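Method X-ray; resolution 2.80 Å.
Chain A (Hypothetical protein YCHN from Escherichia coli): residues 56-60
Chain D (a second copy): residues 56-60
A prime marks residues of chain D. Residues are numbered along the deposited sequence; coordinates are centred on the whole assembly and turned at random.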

# COMPACT_ATOMS: atom_id res chain seq x y z
N GLY A 56 7.42 -17.52 -14.32
CA GLY A 56 7.21 -17.76 -15.73
C GLY A 56 6.73 -16.51 -16.42
O GLY A 56 6.65 -16.43 -17.64
N GLU A 57 6.42 -15.51 -15.61
CA GLU A 57 5.90 -14.26 -16.12
C GLU A 57 6.97 -13.26 -16.56
O GLU A 57 7.89 -13.60 -17.30
N GLY A 58 6.84 -12.02 -16.09
CA GLY A 58 7.72 -10.93 -16.46
C GLY A 58 9.14 -10.81 -15.97
O GLY A 58 10.01 -11.59 -16.34
N TYR A 59 9.41 -9.81 -15.14
CA TYR A 59 10.77 -9.62 -14.67
C TYR A 59 11.23 -10.64 -13.63
O TYR A 59 10.42 -11.34 -13.01
N ASN A 60 12.54 -10.73 -13.47
CA ASN A 60 13.14 -11.65 -12.53
C ASN A 60 14.10 -10.92 -11.60
O ASN A 60 15.25 -10.65 -11.95
N GLY D 56 5.46 -4.39 -22.45
CA GLY D 56 6.46 -5.25 -23.05
C GLY D 56 6.92 -6.31 -22.07
O GLY D 56 7.81 -7.10 -22.37
N GLU D 57 6.29 -6.34 -20.90
CA GLU D 57 6.66 -7.28 -19.85
C GLU D 57 5.84 -8.55 -19.78
O GLU D 57 5.89 -9.38 -20.69
N GLY D 58 5.10 -8.71 -18.69
CA GLY D 58 4.32 -9.92 -18.49
C GLY D 58 2.84 -9.85 -18.83
O GLY D 58 2.46 -9.63 -19.97
N TYR D 59 2.01 -10.04 -17.82
CA TYR D 59 0.58 -10.03 -18.04
C TYR D 59 0.07 -8.75 -18.69
O TYR D 59 0.57 -7.66 -18.45
N ASN D 60 -0.94 -8.91 -19.54
CA ASN D 60 -1.54 -7.77 -20.23
C ASN D 60 -2.97 -7.63 -19.74
O ASN D 60 -3.84 -8.41 -20.11

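What lies at the middle of this contact? Two loops meet glycine to glycine, with the CA atoms of Gly58 and Gly58′ 4.1 Å apart. Neither residue has a side chain, and with the glutamates as modelled there is no room for one. An ideal CB on Gly58 would fall 2.1 Å from OE2 of Glu57′, and one on Gly58′ would fall 2.6 Å from CG of Glu57. The space beside each glycine is thus already taken by a glutamate of the partner chain.

How do the glutamates reach across? In both Glu57 and Glu57′ the CA-to-CB bond points sideways, but chi1 and chi2 are both t, so the chain is extended and its end comes nearer the other loop. CG of Glu57 packs 3.9 Å from CA of Gly58′, and at the tip of the other glutamate OE2 of Glu57′ lies 3.6 Å from CA of Gly58. The final torsions, chi3 of -61° and -51°, are also similar, so the two copies adopt nearly the same conformation. Both side chains are poorly ordered, and their carboxylate positions deserve caution.

Where do the carboxylates end up? Each comes to rest against a tyrosine ring. OE2 of Glu57 lies 3.2 Å from CD2 of Tyr59′, at the ring edge and near its plane, where the aromatic hydrogens carry slight positive charge. OE2 of Glu57′ approaches CD2 of Tyr59 at 3.4 Å, but obliquely. Both tyrosines point sideways from CA to CB and adopt chi1 p, with chi2 of 71° in Tyr59 and 83° in Tyr59′.

Does any polar pairing hold the loops together? No hydrogen bond crosses between them. Instead, like charges sit close, with OE2 of Glu57 3.9 Å from OE2 of Glu57′. Asn60 and Asn60′ stay out of reach, each at a helix N-cap position; the side chain of Asn60′ caps a backbone N just beyond its stretch.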

# COMPACT_ATOMS: atom_id res chain seq x y z
CB GLU A 57 4.99 -13.63 -15.07
CG GLU A 57 4.10 -12.52 -15.58
CD GLU A 57 3.51 -11.73 -14.44
OE1 GLU A 57 2.78 -12.33 -13.62
OE2 GLU A 57 3.79 -10.51 -14.37
CB TYR A 59 10.98 -8.18 -14.16
CG TYR A 59 10.13 -7.75 -12.98
CD1 TYR A 59 10.35 -8.25 -11.70
CD2 TYR A 59 9.10 -6.81 -13.15
CE1 TYR A 59 9.57 -7.83 -10.62
CE2 TYR A 59 8.33 -6.38 -12.09
CZ TYR A 59 8.57 -6.90 -10.83
OH TYR A 59 7.79 -6.47 -9.78
CB ASN A 60 13.87 -12.76 -13.28
CG ASN A 60 14.33 -13.86 -12.36
OD1 ASN A 60 13.59 -14.81 -12.11
ND2 ASN A 60 15.54 -13.73 -11.85
CB GLU D 57 6.61 -6.60 -18.48
CG GLU D 57 7.27 -7.43 -17.38
CD GLU D 57 6.93 -6.96 -15.99
OE1 GLU D 57 7.06 -5.75 -15.72
OE2 GLU D 57 6.52 -7.81 -15.16
CB TYR D 59 -0.17 -10.32 -16.74
CG TYR D 59 -0.08 -9.28 -15.66
CD1 TYR D 59 -0.91 -8.17 -15.66
CD2 TYR D 59 0.82 -9.44 -14.60
CE1 TYR D 59 -0.86 -7.24 -14.63
CE2 TYR D 59 0.87 -8.52 -13.56
CZ TYR D 59 0.02 -7.42 -13.59
OH TYR D 59 0.06 -6.52 -12.55
CB ASN D 60 -1.52 -8.04 -21.73
CG ASN D 60 -2.10 -6.90 -22.51
OD1 ASN D 60 -3.24 -6.52 -22.29
ND2 ASN D 60 -1.31 -6.35 -23.42